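Prolyl-tRNA synthetase (Naegleria fowleri, PDB 6UYH) probably catalyses the ATP-dependent attachment of proline to its cognate tRNA, as a class II aminoacyl-tRNA synthetase, and binds halofuginone together with an ATP analogue. Local coordinates at residues A[58-63]-A[142-146]; A[76-80]-A[122-127]; A[443-449]-A[493-498]. One frame throughout, in Å; residues are numbered along the deposited sequence.

Contact 1 of 3, residues A[58-63]-A[142-146]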
loop_
_atom_site.group_PDB
_atom_site.type_symbol
_atom_site.label_atom_id
_atom_site.label_comp_id
_atom_site.label_asym_id
_atom_site.label_seq_id
_atom_site.Cartn_x
_atom_site.Cartn_y
_atom_site.Cartn_z
ATOM N N VAL A 58 -6.582 -8.389 -4.708
ATOM C CA VAL A 58 -7.339 -7.440 -5.518
ATOM C C VAL A 58 -6.405 -6.393 -6.104
ATOM O O VAL A 58 -6.474 -6.079 -7.299
ATOM C CB VAL A 58 -8.458 -6.804 -4.678
ATOM C CG1 VAL A 58 -9.110 -5.644 -5.443
ATOM C CG2 VAL A 58 -9.490 -7.872 -4.342
ATOM N N GLN A 59 -5.504 -5.846 -5.268
ATOM C CA GLN A 59 -4.544 -4.839 -5.726
ATOM C C GLN A 59 -3.720 -5.364 -6.894
ATOM O O GLN A 59 -3.538 -4.682 -7.908
ATOM C CB GLN A 59 -3.604 -4.423 -4.577
ATOM C CG GLN A 59 -4.257 -3.744 -3.355
ATOM C CD GLN A 59 -3.256 -3.326 -2.248
ATOM O OE1 GLN A 59 -2.291 -4.045 -1.927
ATOM N NE2 GLN A 59 -3.503 -2.163 -1.649
ATOM N N LYS A 60 -3.186 -6.577 -6.747
ATOM C CA LYS A 60 -2.305 -7.121 -7.771
ATOM C C LYS A 60 -3.033 -7.255 -9.100
ATOM O O LYS A 60 -2.505 -6.876 -10.156
ATOM C CB LYS A 60 -1.760 -8.475 -7.312
ATOM C CG LYS A 60 -0.935 -9.199 -8.361
ATOM C CD LYS A 60 -0.524 -10.582 -7.879
ATOM C CE LYS A 60 0.347 -11.279 -8.900
ATOM N NZ LYS A 60 1.252 -12.246 -8.233
ATOM N N PHE A 61 -4.250 -7.803 -9.061
ATOM C CA PHE A 61 -5.053 -7.958 -10.267
ATOM C C PHE A 61 -5.407 -6.605 -10.874
ATOM O O PHE A 61 -5.227 -6.386 -12.077
ATOM C CB PHE A 61 -6.323 -8.737 -9.938
ATOM C CG PHE A 61 -7.313 -8.799 -11.071
ATOM C CD1 PHE A 61 -7.119 -9.664 -12.134
ATOM C CD2 PHE A 61 -8.442 -7.998 -11.061
ATOM C CE1 PHE A 61 -8.051 -9.739 -13.174
ATOM C CE2 PHE A 61 -9.382 -8.060 -12.091
ATOM C CZ PHE A 61 -9.180 -8.932 -13.153
ATOM N N PHE A 62 -5.933 -5.689 -10.055
ATOM C CA PHE A 62 -6.410 -4.416 -10.590
ATOM C C PHE A 62 -5.256 -3.589 -11.144
ATOM O O PHE A 62 -5.372 -3.011 -12.228
ATOM C CB PHE A 62 -7.171 -3.645 -9.506
ATOM C CG PHE A 62 -7.941 -2.452 -10.024
ATOM C CD1 PHE A 62 -9.155 -2.625 -10.674
ATOM C CD2 PHE A 62 -7.465 -1.162 -9.830
ATOM C CE1 PHE A 62 -9.876 -1.534 -11.149
ATOM C CE2 PHE A 62 -8.187 -0.056 -10.295
ATOM C CZ PHE A 62 -9.386 -0.248 -10.947
ATOM N N ASP A 63 -4.131 -3.536 -10.417
ATOM C CA ASP A 63 -2.943 -2.834 -10.893
ATOM C C ASP A 63 -2.518 -3.335 -12.262
ATOM O O ASP A 63 -2.163 -2.543 -13.143
ATOM C CB ASP A 63 -1.777 -3.015 -9.910
ATOM C CG ASP A 63 -1.650 -1.872 -8.906
ATOM O OD1 ASP A 63 -2.428 -0.911 -8.980
ATOM O OD2 ASP A 63 -0.762 -1.963 -8.032
ATOM N N LEU A 142 -4.181 8.735 -13.273
ATOM C CA LEU A 142 -3.450 8.406 -12.057
ATOM C C LEU A 142 -4.343 7.619 -11.108
ATOM O O LEU A 142 -5.566 7.759 -11.118
ATOM C CB LEU A 142 -2.948 9.673 -11.368
ATOM C CG LEU A 142 -2.080 10.603 -12.231
ATOM C CD1 LEU A 142 -1.671 11.849 -11.442
ATOM C CD2 LEU A 142 -0.840 9.882 -12.793
ATOM N N ASN A 143 -3.712 6.799 -10.273
ATOM C CA ASN A 143 -4.413 5.948 -9.326
ATOM C C ASN A 143 -3.627 5.941 -8.024
ATOM O O ASN A 143 -2.401 6.077 -8.035
ATOM C CB ASN A 143 -4.555 4.517 -9.882
ATOM C CG ASN A 143 -5.136 3.557 -8.881
ATOM O OD1 ASN A 143 -6.336 3.600 -8.599
ATOM N ND2 ASN A 143 -4.293 2.676 -8.330
ATOM N N GLN A 144 -4.324 5.802 -6.900
ATOM C CA GLN A 144 -3.589 5.570 -5.660
ATOM C C GLN A 144 -4.351 4.609 -4.757
ATOM O O GLN A 144 -5.582 4.625 -4.708
ATOM C CB GLN A 144 -3.270 6.881 -4.914
ATOM C CG GLN A 144 -4.445 7.810 -4.682
ATOM C CD GLN A 144 -4.031 9.067 -3.927
ATOM O OE1 GLN A 144 -2.877 9.483 -3.993
ATOM N NE2 GLN A 144 -4.977 9.678 -3.209
ATOM N N TRP A 145 -3.587 3.752 -4.068
ATOM C CA TRP A 145 -4.088 2.829 -3.053
ATOM C C TRP A 145 -3.839 3.473 -1.693
ATOM O O TRP A 145 -2.681 3.631 -1.288
ATOM C CB TRP A 145 -3.368 1.480 -3.154
ATOM C CG TRP A 145 -3.576 0.794 -4.457
ATOM C CD1 TRP A 145 -2.791 0.878 -5.573
ATOM C CD2 TRP A 145 -4.638 -0.103 -4.778
ATOM N NE1 TRP A 145 -3.309 0.093 -6.575
ATOM C CE2 TRP A 145 -4.454 -0.508 -6.117
ATOM C CE3 TRP A 145 -5.747 -0.581 -4.072
ATOM C CZ2 TRP A 145 -5.326 -1.383 -6.761
ATOM C CZ3 TRP A 145 -6.605 -1.449 -4.700
ATOM C CH2 TRP A 145 -6.397 -1.840 -6.040
ATOM N N THR A 146 -4.911 3.868 -0.999
ATOM C CA THR A 146 -4.782 4.715 0.182
ATOM C C THR A 146 -5.812 4.333 1.231
ATOM O O THR A 146 -6.796 3.630 0.956
ATOM C CB THR A 146 -4.983 6.215 -0.132
ATOM O OG1 THR A 146 -6.362 6.447 -0.446
ATOM C CG2 THR A 146 -4.166 6.672 -1.301
#

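Contact 2 of 3, residues A[76-80]-A[122-127]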
loop_
_atom_site.group_PDB
_atom_site.type_symbol
_atom_site.label_atom_id
_atom_site.label_comp_id
_atom_site.label_asym_id
_atom_site.label_seq_id
_atom_site.Cartn_x
_atom_site.Cartn_y
_atom_site.Cartn_z
ATOM N N PHE A 76 -0.671 10.935 -3.094
ATOM C CA PHE A 76 -0.938 12.284 -2.616
ATOM C C PHE A 76 -1.140 12.264 -1.108
ATOM O O PHE A 76 -1.321 11.198 -0.509
ATOM C CB PHE A 76 -2.178 12.848 -3.306
ATOM C CG PHE A 76 -1.931 13.418 -4.679
ATOM C CD1 PHE A 76 -1.772 12.587 -5.775
ATOM C CD2 PHE A 76 -1.918 14.793 -4.876
ATOM C CE1 PHE A 76 -1.579 13.120 -7.059
ATOM C CE2 PHE A 76 -1.733 15.335 -6.143
ATOM C CZ PHE A 76 -1.562 14.497 -7.236
ATOM N N PRO A 77 -1.122 13.432 -0.452
ATOM C CA PRO A 77 -1.125 13.458 1.017
ATOM C C PRO A 77 -2.461 13.087 1.663
ATOM O O PRO A 77 -3.545 13.187 1.079
ATOM C CB PRO A 77 -0.758 14.914 1.341
ATOM C CG PRO A 77 0.054 15.356 0.163
ATOM C CD PRO A 77 -0.687 14.729 -1.004
ATOM N N LEU A 78 -2.343 12.671 2.929
ATOM C CA LEU A 78 -3.489 12.378 3.787
ATOM C C LEU A 78 -4.211 13.647 4.212
ATOM O O LEU A 78 -5.417 13.620 4.467
ATOM C CB LEU A 78 -3.002 11.628 5.046
ATOM C CG LEU A 78 -3.981 11.435 6.208
ATOM C CD1 LEU A 78 -5.090 10.455 5.838
ATOM C CD2 LEU A 78 -3.228 10.962 7.452
ATOM N N PHE A 79 -3.488 14.753 4.323
ATOM C CA PHE A 79 -4.052 15.985 4.856
ATOM C C PHE A 79 -4.557 16.866 3.733
ATOM O O PHE A 79 -3.968 16.915 2.650
ATOM C CB PHE A 79 -3.010 16.756 5.661
ATOM C CG PHE A 79 -2.546 16.036 6.884
ATOM C CD1 PHE A 79 -3.458 15.640 7.856
ATOM C CD2 PHE A 79 -1.203 15.757 7.076
ATOM C CE1 PHE A 79 -3.034 14.974 8.998
ATOM C CE2 PHE A 79 -0.775 15.091 8.210
ATOM C CZ PHE A 79 -1.685 14.701 9.171
ATOM N N VAL A 80 -5.625 17.605 4.020
ATOM C CA VAL A 80 -6.181 18.554 3.063
ATOM C C VAL A 80 -6.586 19.807 3.826
ATOM O O VAL A 80 -7.092 19.726 4.951
ATOM C CB VAL A 80 -7.357 17.934 2.266
ATOM C CG1 VAL A 80 -8.492 17.458 3.200
ATOM C CG2 VAL A 80 -7.893 18.915 1.213
ATOM N N THR A 122 -10.149 17.238 -4.183
ATOM C CA THR A 122 -9.654 18.576 -3.846
ATOM C C THR A 122 -8.176 18.573 -3.484
ATOM O O THR A 122 -7.564 19.650 -3.419
ATOM C CB THR A 122 -10.450 19.200 -2.691
ATOM O OG1 THR A 122 -10.257 18.437 -1.491
ATOM C CG2 THR A 122 -11.945 19.287 -3.034
ATOM N N ILE A 123 -7.604 17.387 -3.257
ATOM C CA ILE A 123 -6.178 17.224 -2.984
ATOM C C ILE A 123 -5.385 17.154 -4.285
ATOM O O ILE A 123 -4.257 17.652 -4.359
ATOM C CB ILE A 123 -5.964 15.954 -2.133
ATOM C CG1 ILE A 123 -6.699 16.084 -0.796
ATOM C CG2 ILE A 123 -4.462 15.646 -1.932
ATOM C CD1 ILE A 123 -6.624 14.821 0.073
ATOM N N MET A 124 -5.963 16.559 -5.327
ATOM C CA MET A 124 -5.262 16.276 -6.571
ATOM C C MET A 124 -5.499 17.297 -7.672
ATOM O O MET A 124 -4.587 17.544 -8.469
ATOM C CB MET A 124 -5.669 14.895 -7.087
ATOM C CG MET A 124 -5.246 13.781 -6.161
ATOM S SD MET A 124 -5.929 12.186 -6.675
ATOM C CE MET A 124 -5.001 11.903 -8.176
ATOM N N TYR A 125 -6.678 17.899 -7.745
ATOM C CA TYR A 125 -7.002 18.632 -8.964
ATOM C C TYR A 125 -6.274 19.971 -9.090
ATOM O O TYR A 125 -6.061 20.418 -10.223
ATOM C CB TYR A 125 -8.523 18.800 -9.097
ATOM C CG TYR A 125 -9.241 17.482 -9.345
ATOM C CD1 TYR A 125 -8.517 16.319 -9.627
ATOM C CD2 TYR A 125 -10.629 17.385 -9.279
ATOM C CE1 TYR A 125 -9.158 15.111 -9.849
ATOM C CE2 TYR A 125 -11.285 16.172 -9.496
ATOM C CZ TYR A 125 -10.540 15.040 -9.776
ATOM O OH TYR A 125 -11.178 13.831 -9.995
ATOM N N PRO A 126 -5.818 20.621 -8.007
ATOM C CA PRO A 126 -4.907 21.761 -8.223
ATOM C C PRO A 126 -3.625 21.361 -8.936
ATOM O O PRO A 126 -3.125 22.124 -9.771
ATOM C CB PRO A 126 -4.659 22.283 -6.801
ATOM C CG PRO A 126 -5.920 21.940 -6.074
ATOM C CD PRO A 126 -6.273 20.569 -6.603
ATOM N N SER A 127 -3.096 20.165 -8.654
ATOM C CA SER A 127 -1.933 19.669 -9.391
ATOM C C SER A 127 -2.281 19.372 -10.842
ATOM O O SER A 127 -1.472 19.620 -11.744
ATOM C CB SER A 127 -1.385 18.408 -8.718
ATOM O OG SER A 127 -0.847 18.724 -7.455
#

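Contact 3 of 3, residues A[443-449]-A[493-498]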
loop_
_atom_site.group_PDB
_atom_site.type_symbol
_atom_site.label_atom_id
_atom_site.label_comp_id
_atom_site.label_asym_id
_atom_site.label_seq_id
_atom_site.Cartn_x
_atom_site.Cartn_y
_atom_site.Cartn_z
ATOM N N SER A 443 -36.652 11.277 -11.191
ATOM C CA SER A 443 -37.174 12.347 -10.355
ATOM C C SER A 443 -36.675 12.177 -8.927
ATOM O O SER A 443 -36.901 11.126 -8.320
ATOM C CB SER A 443 -38.702 12.345 -10.379
ATOM O OG SER A 443 -39.240 13.130 -9.335
ATOM N N LYS A 444 -35.998 13.192 -8.378
ATOM C CA LYS A 444 -35.614 13.129 -6.969
ATOM C C LYS A 444 -36.840 13.004 -6.071
ATOM O O LYS A 444 -36.827 12.257 -5.083
ATOM C CB LYS A 444 -34.799 14.368 -6.584
ATOM C CG LYS A 444 -33.411 14.425 -7.197
ATOM C CD LYS A 444 -32.696 15.717 -6.815
ATOM C CE LYS A 444 -31.251 15.715 -7.291
ATOM N NZ LYS A 444 -30.558 17.005 -7.001
ATOM N N ALA A 445 -37.909 13.730 -6.400
ATOM C CA ALA A 445 -39.111 13.703 -5.573
ATOM C C ALA A 445 -39.784 12.336 -5.602
ATOM O O ALA A 445 -40.294 11.869 -4.576
ATOM C CB ALA A 445 -40.084 14.790 -6.028
ATOM N N ALA A 446 -39.815 11.684 -6.771
ATOM C CA ALA A 446 -40.384 10.342 -6.833
ATOM C C ALA A 446 -39.573 9.380 -5.981
ATOM O O ALA A 446 -40.132 8.563 -5.242
ATOM C CB ALA A 446 -40.445 9.848 -8.279
ATOM N N GLU A 447 -38.247 9.481 -6.048
ATOM C CA GLU A 447 -37.412 8.590 -5.252
ATOM C C GLU A 447 -37.633 8.811 -3.758
ATOM O O GLU A 447 -37.685 7.850 -2.978
ATOM C CB GLU A 447 -35.941 8.790 -5.617
ATOM C CG GLU A 447 -34.997 7.898 -4.840
ATOM C CD GLU A 447 -33.588 7.904 -5.403
ATOM O OE1 GLU A 447 -33.397 8.368 -6.554
ATOM O OE2 GLU A 447 -32.680 7.437 -4.683
ATOM N N GLU A 448 -37.756 10.070 -3.340
ATOM C CA GLU A 448 -38.009 10.357 -1.931
ATOM C C GLU A 448 -39.373 9.829 -1.501
ATOM O O GLU A 448 -39.523 9.287 -0.400
ATOM C CB GLU A 448 -37.902 11.861 -1.681
ATOM C CG GLU A 448 -38.236 12.291 -0.254
ATOM C CD GLU A 448 -37.297 11.699 0.790
ATOM O OE1 GLU A 448 -36.122 11.400 0.458
ATOM O OE2 GLU A 448 -37.743 11.535 1.948
ATOM N N TYR A 449 -40.382 9.982 -2.359
ATOM C CA TYR A 449 -41.701 9.423 -2.072
ATOM C C TYR A 449 -41.628 7.913 -1.854
ATOM O O TYR A 449 -42.175 7.386 -0.881
ATOM C CB TYR A 449 -42.657 9.761 -3.211
ATOM C CG TYR A 449 -44.017 9.132 -3.077
ATOM C CD1 TYR A 449 -45.005 9.740 -2.311
ATOM C CD2 TYR A 449 -44.324 7.940 -3.723
ATOM C CE1 TYR A 449 -46.261 9.180 -2.191
ATOM C CE2 TYR A 449 -45.585 7.370 -3.604
ATOM C CZ TYR A 449 -46.544 7.995 -2.835
ATOM O OH TYR A 449 -47.802 7.447 -2.700
ATOM N N ASN A 493 -46.511 5.901 -13.124
ATOM C CA ASN A 493 -45.498 6.361 -12.179
ATOM C C ASN A 493 -45.886 5.951 -10.755
ATOM O O ASN A 493 -47.052 6.043 -10.364
ATOM C CB ASN A 493 -45.380 7.885 -12.292
ATOM C CG ASN A 493 -44.085 8.424 -11.776
ATOM O OD1 ASN A 493 -43.698 8.174 -10.636
ATOM N ND2 ASN A 493 -43.397 9.195 -12.617
ATOM N N PHE A 494 -44.903 5.471 -9.984
ATOM C CA PHE A 494 -45.146 5.114 -8.587
ATOM C C PHE A 494 -45.453 6.325 -7.717
ATOM O O PHE A 494 -46.021 6.164 -6.632
ATOM C CB PHE A 494 -43.940 4.384 -7.987
ATOM C CG PHE A 494 -43.971 2.889 -8.162
ATOM C CD1 PHE A 494 -44.587 2.308 -9.259
ATOM C CD2 PHE A 494 -43.375 2.060 -7.216
ATOM C CE1 PHE A 494 -44.603 0.925 -9.415
ATOM C CE2 PHE A 494 -43.398 0.682 -7.369
ATOM C CZ PHE A 494 -44.009 0.119 -8.468
ATOM N N TYR A 495 -45.075 7.522 -8.154
ATOM C CA TYR A 495 -45.308 8.749 -7.409
ATOM C C TYR A 495 -46.538 9.434 -7.988
ATOM O O TYR A 495 -46.456 9.988 -9.097
ATOM C CB TYR A 495 -44.079 9.653 -7.514
ATOM C CG TYR A 495 -44.140 10.967 -6.765
ATOM C CD1 TYR A 495 -44.913 11.118 -5.615
ATOM C CD2 TYR A 495 -43.400 12.060 -7.208
ATOM C CE1 TYR A 495 -44.948 12.332 -4.937
ATOM C CE2 TYR A 495 -43.428 13.267 -6.542
ATOM C CZ TYR A 495 -44.201 13.400 -5.408
ATOM O OH TYR A 495 -44.224 14.607 -4.750
ATOM N N PRO A 496 -47.690 9.421 -7.299
ATOM C CA PRO A 496 -48.926 9.926 -7.926
ATOM C C PRO A 496 -48.869 11.389 -8.328
ATOM O O PRO A 496 -49.525 11.774 -9.309
ATOM C CB PRO A 496 -49.992 9.685 -6.846
ATOM C CG PRO A 496 -49.434 8.596 -6.003
ATOM C CD PRO A 496 -47.953 8.841 -5.972
ATOM N N GLU A 497 -48.129 12.225 -7.594
ATOM C CA GLU A 497 -47.987 13.622 -7.984
ATOM C C GLU A 497 -47.327 13.772 -9.345
ATOM O O GLU A 497 -47.492 14.814 -9.989
ATOM C CB GLU A 497 -47.176 14.392 -6.940
ATOM C CG GLU A 497 -47.884 14.538 -5.610
ATOM C CD GLU A 497 -49.245 15.183 -5.761
ATOM O OE1 GLU A 497 -49.342 16.206 -6.474
ATOM O OE2 GLU A 497 -50.219 14.658 -5.180
ATOM N N GLU A 498 -46.579 12.768 -9.795
ATOM C CA GLU A 498 -45.924 12.825 -11.094
ATOM C C GLU A 498 -46.486 11.792 -12.066
ATOM O O GLU A 498 -45.761 11.268 -12.914
ATOM C CB GLU A 498 -44.414 12.677 -10.932
ATOM C CG GLU A 498 -43.805 13.926 -10.299
ATOM C CD GLU A 498 -42.311 13.840 -10.053
ATOM O OE1 GLU A 498 -41.709 12.760 -10.239
ATOM O OE2 GLU A 498 -41.735 14.873 -9.657
#

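Contact 1 of 3, residues A[58-63]-A[142-146]
Gln59 and Trp145 mark the closest approach of helix 58-63 to strand 142-146, two segments that run antiparallel (178°) with their axes 11.3 Å apart. A gap of that width is bridged by a large side chain, here the indole of Trp145, which reaches from the strand to the helix backbone. In the Gln59 conformer described here, one of two, CG stands 3.7 Å from the centroid of the six-membered ring and close to its normal, a CH-pi contact over one face. The torsion that turns this CG away from its own carbonyl carbon (chi1 -63°) lays the chain past the indole, with amide and ring planes strongly inclined. One helical turn on, the carboxylate of Asp63 takes the indole N-H. The bond from Trp145 NE1 to Asp63 OD1 is 2.8 Å long, bends to 156° at the hydrogen and lies close to the indole plane, while reaching the carboxylate on its syn side but well out of its plane. This bond sets the rotation of the indole, which the Gln59 chain further restricts in this conformer. Phe62 approaches obliquely from the side of the indole plane opposite Gln59 CG, its CD2 3.7 Å from Trp145 CZ2. The Asn143 amide is held mainly by Gln168 and by Asn73, which also makes a weak hydrogen bond to Asp63 OD1 and so links the two side chains. The arrangement is that of a helix packed on a sheet in the class II synthetase core, the Asn143 side chain about 8 Å from bound halofuginone.

Contact 2 of 3, residues A[76-80]-A[122-127]
Phe76 and Met124 set the geometry of this contact, their side chains crossing at about a right angle. The methionine comes down on the phenyl ring with its CG methylene, which stands 3.5 Å from the ring centroid and only 6° off the normal, a CH-pi contact over the middle of the face. Its sulfur follows higher up, SD lying 4.6 Å from the same Phe76 centroid, so that a longer Met-aromatic contact accompanies the methylene. A bend at the last torsion of Met124 (chi3 69°) then brings the terminal methyl back down, CE approaching CE1 of Phe76 at 3.8 Å. CG, SD and CE of Met124 thus arch on one side of the ring plane, from over its centre to beyond its rim. At that rim, near the ring plane, the Ser127 hydroxyl oxygen OG sits 3.7 Å from Phe76 CE2.

Ile123 divides its branches among three partners. CG2 meets the Phe76 methylene and slides past the ring of Pro77, whereas CG1 turns to Val80, its distance to Val80 CB being 3.6 Å. The end of that longer branch, CD1, rests 3.6 Å from the carbonyl oxygen of Pro77. Val80 and Ile123 also cross nearly at right angles, and Val80 CG2 extends the packing to OG1 of Thr122. The interlock is therefore largely apolar, with two hydroxyl oxygens and a carbonyl oxygen meeting carbon atoms at its margins, and every residue that touches is buried.

Helix 121-131 is in this way seated against the loop leading into strand 79-81 and against Val80 of the strand itself, which pairs with strand 108-116. Leu85 of helix 82-85 touches both Val80 and Thr122, and from the second subunit Tyr39 and Ile46 pack on the contact, placing it at the dimer interface.

Contact 3 of 3, residues A[443-449]-A[493-498]
With OG swung opposite its backbone N (chi1 165°), Ser443 presents its hydroxyl both to the helix it begins and to the carboxylate of Glu498. The glutamate meets it from the other segment with a chain extended beyond CG. Ser443 OG donates a hydrogen bond to Glu498 OE1, 2.7 Å away, on the syn lone pair of that oxygen. The same OG accepts from Ala446 N at 3.0 Å, with a nearly straight N-H...O angle of 164°, and so acts as N-cap of helix 444-457.

Next to this polar corner the two tyrosines meet. Tyr495 CD1 lies over one face of the Tyr449 ring, displaced toward its rim and 3.3 Å from Tyr449 CG. The ring planes are inclined by 33° and the approach is oblique, neither a parallel stack nor an edge-to-face pair. Tyr495 in turn lies along the first turn of the helix: Ala446 CB packs on its CB, Ala445 CB reaches CE2, and the Ala445 carbonyl oxygen faces its ring. Farther out on the phenol, Tyr449 CZ is 3.5 Å from CD of Pro496. The loop that carries these groups is shaped by an Asx turn, Asn493 OD1 accepting from Tyr495 N at 2.9 Å, while the amide nitrogen of Asn493 is hydrogen-bonded to the carbonyl oxygen of Lys501.

Within the C-terminal domain of this synthetase, the contact thus anchors the loop between strands 474-479 and 505-512 to a helix start. Chemically, one hydroxyl serves two partners at once, and the helix N terminus, with its partial positive charge, would probably stabilise the negative charge of Glu498 lying next to it, as may Lys501, a long and weak ion-pair partner of Glu498 OE2.

Followed from the N terminus, the chain opens contact 1 within helix 49-67 and closes it only at strand 140-149, some eighty residues later. Contact 2 opens and closes within that span, joining the approach to strand 79-81 with helix 121-131, the helix that directly precedes strand 140-149. The pair is also joined in space, since the side-chain oxygen of Gln144 probably accepts a hydrogen bond from the Phe76 backbone nitrogen. Contact 3 comes much later, in series with both; its centre is about 39 Å from that of contact 1. Contacts 1 and 2 tie together helices and strands of the class II core region, whereas contact 3 joins a helix and a loop of the C-terminal part.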